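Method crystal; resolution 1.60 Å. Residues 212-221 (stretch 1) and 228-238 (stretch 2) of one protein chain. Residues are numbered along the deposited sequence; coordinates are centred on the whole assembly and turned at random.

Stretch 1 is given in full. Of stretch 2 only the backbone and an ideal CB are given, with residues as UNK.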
ATOM      1  N   LYS A 212     -43.637  32.959  -0.922  1.00 24.25           N
ATOM      2  CA  LYS A 212     -42.698  34.052  -1.065  1.00 22.83           C
ATOM      3  C   LYS A 212     -42.966  35.123  -0.058  1.00 26.56           C
ATOM      4  O   LYS A 212     -44.115  35.595   0.096  1.00 25.55           O
ATOM      5  CB  LYS A 212     -42.731  34.620  -2.488  1.00 27.72           C
ATOM      6  CG  LYS A 212     -41.558  35.520  -2.754  1.00 28.25           C
ATOM      7  CD  LYS A 212     -41.647  36.131  -4.127  1.00 34.33           C
ATOM      8  CE  LYS A 212     -41.142  35.229  -5.170  1.00 40.63           C
ATOM      9  NZ  LYS A 212     -41.545  35.783  -6.523  1.00 39.63           N
ATOM     10  N   LEU A 213     -41.967  35.555   0.672  1.00 21.41           N
ATOM     11  CA  LEU A 213     -42.178  36.603   1.654  1.00 22.38           C
ATOM     12  C   LEU A 213     -41.815  37.967   1.084  1.00 23.65           C
ATOM     13  O   LEU A 213     -42.449  39.001   1.391  1.00 24.47           O
ATOM     14  CB  LEU A 213     -41.359  36.342   2.962  1.00 22.25           C
ATOM     15  CG  LEU A 213     -41.641  35.136   3.814  1.00 25.24           C
ATOM     16  CD1 LEU A 213     -40.654  35.215   4.993  1.00 26.12           C
ATOM     17  CD2 LEU A 213     -43.124  35.177   4.341  1.00 27.17           C
ATOM     18  N   PHE A 214     -40.703  37.992   0.370  1.00 20.25           N
ATOM     19  CA  PHE A 214     -40.170  39.188  -0.218  1.00 19.10           C
ATOM     20  C   PHE A 214     -39.670  38.948  -1.580  1.00 19.25           C
ATOM     21  O   PHE A 214     -39.042  37.910  -1.900  1.00 18.16           O
ATOM     22  CB  PHE A 214     -38.958  39.777   0.593  1.00 18.43           C
ATOM     23  CG  PHE A 214     -39.316  40.245   1.954  1.00 20.61           C
ATOM     24  CD1 PHE A 214     -39.124  39.423   3.042  1.00 21.65           C
ATOM     25  CD2 PHE A 214     -39.951  41.495   2.151  1.00 24.50           C
ATOM     26  CE1 PHE A 214     -39.529  39.778   4.329  1.00 27.03           C
ATOM     27  CE2 PHE A 214     -40.325  41.884   3.466  1.00 26.38           C
ATOM     28  CZ  PHE A 214     -40.116  41.014   4.532  1.00 24.60           C
ATOM     29  N   GLU A 215     -39.785  39.977  -2.431  1.00 20.40           N
ATOM     30  CA  GLU A 215     -39.308  39.878  -3.768  1.00 21.82           C
ATOM     31  C   GLU A 215     -38.375  41.025  -4.076  1.00 20.60           C
ATOM     32  O   GLU A 215     -38.809  42.197  -3.916  1.00 20.08           O
ATOM     33  CB  GLU A 215     -40.538  39.932  -4.676  1.00 25.02           C
ATOM     34  CG  GLU A 215     -40.171  40.197  -6.078  1.00 34.47           C
ATOM     35  CD  GLU A 215     -40.129  38.973  -6.910  1.00 45.37           C
ATOM     36  OE1 GLU A 215     -41.260  38.475  -7.207  1.00 50.69           O
ATOM     37  OE2 GLU A 215     -39.009  38.612  -7.330  1.00 60.87           O
ATOM     38  N   LYS A 216     -37.172  40.735  -4.548  1.00 19.41           N
ATOM     39  CA  LYS A 216     -36.161  41.716  -4.984  1.00 18.64           C
ATOM     40  C   LYS A 216     -35.891  42.756  -3.903  1.00 20.18           C
ATOM     41  O   LYS A 216     -36.075  44.005  -4.112  1.00 19.51           O
ATOM     42  CB  LYS A 216     -36.538  42.329  -6.328  1.00 20.30           C
ATOM     43  CG  LYS A 216     -35.403  43.017  -7.009  1.00 22.65           C
ATOM     44  CD  LYS A 216     -35.801  43.370  -8.497  1.00 25.76           C
ATOM     45  CE  LYS A 216     -34.671  43.962  -9.254  1.00 30.32           C
ATOM     46  NZ  LYS A 216     -35.023  43.744 -10.729  1.00 32.56           N
ATOM     47  N   VAL A 217     -35.484  42.244  -2.749  1.00 16.58           N
ATOM     48  CA  VAL A 217     -35.165  43.120  -1.588  1.00 15.21           C
ATOM     49  C   VAL A 217     -33.644  43.044  -1.380  1.00 16.06           C
ATOM     50  O   VAL A 217     -32.961  42.060  -1.826  1.00 16.66           O
ATOM     51  CB  VAL A 217     -35.887  42.713  -0.339  1.00 15.38           C
ATOM     52  CG1 VAL A 217     -37.388  43.124  -0.461  1.00 15.10           C
ATOM     53  CG2 VAL A 217     -35.669  41.226  -0.058  1.00 14.22           C
ATOM     54  N   SER A 218     -33.034  44.025  -0.663  1.00 17.02           N
ATOM     55  CA  SER A 218     -31.561  44.060  -0.570  1.00 16.78           C
ATOM     56  C   SER A 218     -31.194  43.613   0.829  1.00 15.78           C
ATOM     57  O   SER A 218     -30.168  44.048   1.375  1.00 16.16           O
ATOM     58  CB  SER A 218     -31.047  45.505  -0.854  1.00 18.39           C
ATOM     59  OG  SER A 218     -31.247  45.824  -2.220  1.00 18.30           O
ATOM     60  N   PHE A 219     -31.979  42.692   1.423  1.00 14.73           N
ATOM     61  CA  PHE A 219     -31.600  42.012   2.652  1.00 15.63           C
ATOM     62  C   PHE A 219     -31.856  40.541   2.547  1.00 15.31           C
ATOM     63  O   PHE A 219     -32.576  40.107   1.636  1.00 14.73           O
ATOM     64  CB  PHE A 219     -32.239  42.586   3.900  1.00 17.19           C
ATOM     65  CG  PHE A 219     -33.722  42.941   3.847  1.00 18.56           C
ATOM     66  CD1 PHE A 219     -34.147  44.130   4.485  1.00 22.23           C
ATOM     67  CD2 PHE A 219     -34.679  42.051   3.453  1.00 18.67           C
ATOM     68  CE1 PHE A 219     -35.530  44.416   4.565  1.00 26.89           C
ATOM     69  CE2 PHE A 219     -36.071  42.356   3.479  1.00 22.01           C
ATOM     70  CZ  PHE A 219     -36.460  43.524   4.039  1.00 25.15           C
ATOM     71  N   TYR A 220     -31.185  39.763   3.390  1.00 15.35           N
ATOM     72  CA  TYR A 220     -31.446  38.322   3.480  1.00 15.19           C
ATOM     73  C   TYR A 220     -31.611  37.960   4.937  1.00 16.86           C
ATOM     74  O   TYR A 220     -31.270  38.737   5.843  1.00 14.80           O
ATOM     75  CB  TYR A 220     -30.331  37.518   2.728  1.00 17.20           C
ATOM     76  CG  TYR A 220     -28.949  37.725   3.305  1.00 18.02           C
ATOM     77  CD1 TYR A 220     -28.156  38.798   2.890  1.00 19.07           C
ATOM     78  CD2 TYR A 220     -28.378  36.807   4.167  1.00 22.11           C
ATOM     79  CE1 TYR A 220     -26.851  38.982   3.305  1.00 22.80           C
ATOM     80  CE2 TYR A 220     -27.057  37.034   4.650  1.00 24.01           C
ATOM     81  CZ  TYR A 220     -26.355  38.140   4.253  1.00 24.58           C
ATOM     82  OH  TYR A 220     -25.039  38.399   4.674  1.00 30.34           O
ATOM     83  N   ALA A 221     -32.144  36.771   5.214  1.00 15.35           N
ATOM     84  CA  ALA A 221     -32.451  36.377   6.613  1.00 14.50           C
ATOM     85  C   ALA A 221     -31.146  35.793   7.247  1.00 16.41           C
ATOM     86  O   ALA A 221     -30.401  34.978   6.637  1.00 19.41           O
ATOM     87  CB  ALA A 221     -33.605  35.352   6.635  1.00 16.65           C
ATOM     88  N   UNK A 228     -39.701  36.238  15.441  1.00 23.15           N
ATOM     89  CA  UNK A 228     -39.245  37.293  14.596  1.00 21.31           C
ATOM     90  C   UNK A 228     -38.030  36.816  13.778  1.00 18.37           C
ATOM     91  O   UNK A 228     -37.120  36.123  14.312  1.00 20.66           O
ATOM     92  CB  UNK A 228     -38.906  38.529  15.431  1.00 21.31           C
ATOM     93  N   UNK A 229     -37.975  37.286  12.550  1.00 17.54           N
ATOM     94  CA  UNK A 229     -36.838  37.009  11.677  1.00 17.32           C
ATOM     95  C   UNK A 229     -35.924  38.224  11.660  1.00 17.51           C
ATOM     96  O   UNK A 229     -36.391  39.357  11.508  1.00 18.61           O
ATOM     97  CB  UNK A 229     -37.299  36.655  10.262  1.00 17.32           C
ATOM     98  N   UNK A 230     -34.611  37.988  11.786  1.00 15.59           N
ATOM     99  CA  UNK A 230     -33.624  39.054  11.660  1.00 15.57           C
ATOM    100  C   UNK A 230     -33.056  39.094  10.257  1.00 15.70           C
ATOM    101  O   UNK A 230     -32.602  38.079   9.711  1.00 17.17           O
ATOM    102  CB  UNK A 230     -32.498  38.872  12.680  1.00 15.57           C
ATOM    103  N   UNK A 231     -33.118  40.273   9.676  1.00 16.12           N
ATOM    104  CA  UNK A 231     -32.763  40.529   8.304  1.00 14.72           C
ATOM    105  C   UNK A 231     -31.529  41.447   8.271  1.00 16.35           C
ATOM    106  O   UNK A 231     -31.436  42.386   9.100  1.00 15.11           O
ATOM    107  CB  UNK A 231     -33.940  41.149   7.548  1.00 14.72           C
ATOM    108  N   UNK A 232     -30.705  41.205   7.289  1.00 14.74           N
ATOM    109  CA  UNK A 232     -29.421  41.906   7.138  1.00 15.51           C
ATOM    110  C   UNK A 232     -29.287  42.510   5.806  1.00 15.31           C
ATOM    111  O   UNK A 232     -29.326  41.778   4.798  1.00 13.23           O
ATOM    112  CB  UNK A 232     -28.239  40.966   7.382  1.00 15.51           C
ATOM    113  N   UNK A 233     -29.153  43.876   5.766  1.00 14.22           N
ATOM    114  CA  UNK A 233     -28.972  44.565   4.526  1.00 14.06           C
ATOM    115  C   UNK A 233     -29.769  45.843   4.575  1.00 15.53           C
ATOM    116  O   UNK A 233     -29.664  46.568   5.520  1.00 14.70           O
ATOM    117  CB  UNK A 233     -29.382  43.693   3.338  1.00 14.06           C
ATOM    118  N   UNK A 234     -30.505  46.103   3.502  1.00 15.63           N
ATOM    119  CA  UNK A 234     -31.460  47.236   3.413  1.00 16.29           C
ATOM    120  C   UNK A 234     -32.695  46.770   2.662  1.00 17.66           C
ATOM    121  O   UNK A 234     -32.610  45.813   1.875  1.00 14.89           O
ATOM    122  CB  UNK A 234     -30.835  48.446   2.716  1.00 16.29           C
ATOM    123  N   UNK A 235     -33.864  47.512   2.789  1.00 18.17           N
ATOM    124  CA  UNK A 235     -34.961  47.077   1.890  1.00 18.65           C
ATOM    125  C   UNK A 235     -34.569  47.216   0.438  1.00 17.61           C
ATOM    126  O   UNK A 235     -34.930  46.364  -0.395  1.00 16.77           O
ATOM    127  CB  UNK A 235     -36.233  47.886   2.153  1.00 18.65           C
ATOM    128  N   UNK A 236     -33.862  48.297   0.081  1.00 16.75           N
ATOM    129  CA  UNK A 236     -33.376  48.441  -1.302  1.00 18.10           C
ATOM    130  C   UNK A 236     -32.109  49.248  -1.284  1.00 20.07           C
ATOM    131  O   UNK A 236     -32.078  50.380  -0.829  1.00 21.79           O
ATOM    132  CB  UNK A 236     -34.420  49.102  -2.205  1.00 18.10           C
ATOM    133  N   UNK A 237     -31.058  48.679  -1.818  1.00 17.23           N
ATOM    134  CA  UNK A 237     -29.743  49.366  -1.979  1.00 19.17           C
ATOM    135  C   UNK A 237     -29.618  49.860  -3.368  1.00 18.35           C
ATOM    136  O   UNK A 237     -30.026  49.197  -4.328  1.00 19.21           O
ATOM    137  CB  UNK A 237     -28.566  48.446  -1.651  1.00 19.17           C
ATOM    138  N   UNK A 238     -29.162  51.091  -3.540  1.00 17.87           N
ATOM    139  CA  UNK A 238     -28.605  51.477  -4.844  1.00 16.32           C
ATOM    140  C   UNK A 238     -27.215  51.009  -5.097  1.00 16.76           C
ATOM    141  O   UNK A 238     -26.812  50.777  -6.248  1.00 17.20           O
ATOM    142  CB  UNK A 238     -28.629  53.000  -4.991  1.00 16.32           C
TER

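Position 228 has nothing of stretch 1 within 5.5 Å of its ideal CB, so this contact sets no rule there; it is Arg-228, hydrogen-bonded elsewhere in the structure.

At 229 the CB points toward stretch 1 and lies 5.3 Å from Ala-221 CB. The small alanine leaves room, with Leu-213 beyond, so a branched or long aliphatic would suit. In Ile-229, CG2 packs 3.8 Å from Ala-221 CB, and CD1 reaches to 4.3 Å from Leu-213 CD1.

Position 230 points sideways, so stretch 1 would accept many side chains; it is Leu-230, whose carbonyl O receives a CA-H...O contact from Ala-221 CA at 3.5 Å.

Position 231 pairs with Ala-221 in an antiparallel, non-hydrogen-bonded bridge, on the same face of the sheet. Its ideal CB is 4.1 Å from Phe-219 CG, with the Phe-214 ring farther out. Leucine, isoleucine or methionine could all exploit such carbon. In Leu-231, CD1 sits over one face of the Phe-219 ring, 3.8 Å from its centroid, and also lies 4.3 Å from Phe-214 CE1, while CD2 is 4.1 Å from Ala-221 CB.

Position 232 shares the other face with Tyr-220, and the backbones lock the pair: the N of 232 donates to Tyr-220 O at 2.9 Å, and its O accepts from Tyr-220 N at 3.1 Å. A broad side chain, aromatic or long aliphatic, could lie beside the phenol. Tyr-232 does so obliquely, its CD2 3.9 Å from Tyr-220 CE1.

At 233 the choice closes. Phi/psi of 141/-134 would jam a CB against the preceding carbonyl, and the ideal CB falls 2.1 Å from Ser-218 O. Only glycine fits, and Gly-233 turns the corner with its CA 3.4 Å from Ser-218 O.

Position 234 has its ideal CB 4.6 Å from Ser-218 CB, a loose constraint many side chains would meet. It is Lys-234, whose backbone N donates to Ser-218 O at 3.0 Å.

The CB at 235 points away, yet lies 4.3 Å from Phe-219 CE1; phi of -61° is compatible with proline, and the nearby ring would favour a modest apolar group. Pro-235 brings CG to 4.0 Å from Phe-219 CE1, and its O accepts from Ser-218 N at 3.0 Å.

Position 236 points away and tolerates polar groups; Glu-236 shares water 1 with Lys-216 O.

At 237 the CB points sideways, ideally 3.8 Å from Ser-218 OG; a long side chain, polar at its end, could pass. In Lys-237, N donates to Ser-218 OG at 2.9 Å, and NZ donates to water 3, which donates to Ser-218 O.

At 238 the CB points away, so this contact sets no preference; Lys-238 does not touch stretch 1.

Stretch 2 228-238: RILLYGKPEKK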
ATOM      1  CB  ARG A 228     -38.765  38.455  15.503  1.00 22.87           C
ATOM      2  CG  ARG A 228     -39.825  39.254  16.275  1.00 32.33           C
ATOM      3  CD  ARG A 228     -39.178  39.841  17.537  1.00 31.32           C
ATOM      4  NE  ARG A 228     -39.005  38.802  18.577  1.00 34.96           N
ATOM      5  CZ  ARG A 228     -39.958  38.407  19.452  1.00 37.72           C
ATOM      6  NH1 ARG A 228     -41.152  38.952  19.453  1.00 40.22           N
ATOM      7  NH2 ARG A 228     -39.720  37.457  20.328  1.00 38.18           N
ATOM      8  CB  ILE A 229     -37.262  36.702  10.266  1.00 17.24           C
ATOM      9  CG1 ILE A 229     -38.225  35.502  10.222  1.00 20.37           C
ATOM     10  CG2 ILE A 229     -36.038  36.491   9.309  1.00 15.55           C
ATOM     11  CD1 ILE A 229     -38.911  35.221   8.874  1.00 22.87           C
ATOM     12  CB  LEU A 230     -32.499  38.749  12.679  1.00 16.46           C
ATOM     13  CG  LEU A 230     -31.483  39.864  12.944  1.00 16.62           C
ATOM     14  CD1 LEU A 230     -32.038  41.185  13.562  1.00 16.79           C
ATOM     15  CD2 LEU A 230     -30.274  39.301  13.778  1.00 16.91           C
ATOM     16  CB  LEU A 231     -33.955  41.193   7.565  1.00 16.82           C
ATOM     17  CG  LEU A 231     -35.280  40.383   7.462  1.00 16.60           C
ATOM     18  CD1 LEU A 231     -36.428  41.318   6.958  1.00 18.69           C
ATOM     19  CD2 LEU A 231     -35.098  39.169   6.529  1.00 19.37           C
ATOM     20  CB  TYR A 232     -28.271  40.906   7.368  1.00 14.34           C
ATOM     21  CG  TYR A 232     -26.901  41.577   7.349  1.00 14.76           C
ATOM     22  CD1 TYR A 232     -26.327  42.168   8.506  1.00 15.83           C
ATOM     23  CD2 TYR A 232     -26.159  41.559   6.188  1.00 14.75           C
ATOM     24  CE1 TYR A 232     -25.078  42.778   8.450  1.00 16.23           C
ATOM     25  CE2 TYR A 232     -24.913  42.106   6.125  1.00 16.11           C
ATOM     26  CZ  TYR A 232     -24.373  42.730   7.270  1.00 15.84           C
ATOM     27  OH  TYR A 232     -23.080  43.278   7.204  1.00 15.70           O
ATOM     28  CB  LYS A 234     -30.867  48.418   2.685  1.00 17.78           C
ATOM     29  CG  LYS A 234     -29.580  48.990   3.289  1.00 21.30           C
ATOM     30  CD  LYS A 234     -29.794  49.755   4.534  1.00 24.52           C
ATOM     31  CE  LYS A 234     -30.676  50.981   4.335  1.00 30.33           C
ATOM     32  NZ  LYS A 234     -29.936  52.049   3.658  1.00 29.71           N
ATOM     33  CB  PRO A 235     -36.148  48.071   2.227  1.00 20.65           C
ATOM     34  CG  PRO A 235     -35.988  48.255   3.712  1.00 33.69           C
ATOM     35  CD  PRO A 235     -34.433  48.301   3.915  1.00 38.57           C
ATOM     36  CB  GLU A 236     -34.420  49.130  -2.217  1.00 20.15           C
ATOM     37  CG  GLU A 236     -34.098  49.223  -3.710  1.00 23.99           C
ATOM     38  CD  GLU A 236     -35.309  49.858  -4.443  1.00 31.67           C
ATOM     39  OE1 GLU A 236     -35.309  51.085  -4.537  1.00 32.39           O
ATOM     40  OE2 GLU A 236     -36.296  49.144  -4.792  1.00 38.83           O
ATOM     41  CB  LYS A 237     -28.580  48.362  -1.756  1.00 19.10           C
ATOM     42  CG  LYS A 237     -28.346  48.104  -0.289  1.00 21.69           C
ATOM     43  CD  LYS A 237     -27.104  47.232  -0.215  1.00 22.20           C
ATOM     44  CE  LYS A 237     -26.505  47.075   1.089  1.00 22.46           C
ATOM     45  NZ  LYS A 237     -25.329  46.166   1.065  1.00 19.15           N
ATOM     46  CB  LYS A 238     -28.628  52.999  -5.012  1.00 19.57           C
ATOM     47  CG  LYS A 238     -30.062  53.528  -4.959  1.00 24.11           C
ATOM     48  CD  LYS A 238     -30.126  54.971  -5.315  1.00 26.57           C
ATOM     49  CE  LYS A 238     -31.649  55.282  -5.193  1.00 31.61           C
ATOM     50  NZ  LYS A 238     -32.057  56.557  -5.815  1.00 32.23           N
TER
HETATM   51  O   HOH W   1     -36.214  46.249  -5.721  1.00 31.13           O
HETATM   52  O   HOH W   2     -36.338  46.380  -2.796  1.00 40.41           O
HETATM   53  O   HOH W   3     -27.429  43.931   0.973  1.00 38.44           O
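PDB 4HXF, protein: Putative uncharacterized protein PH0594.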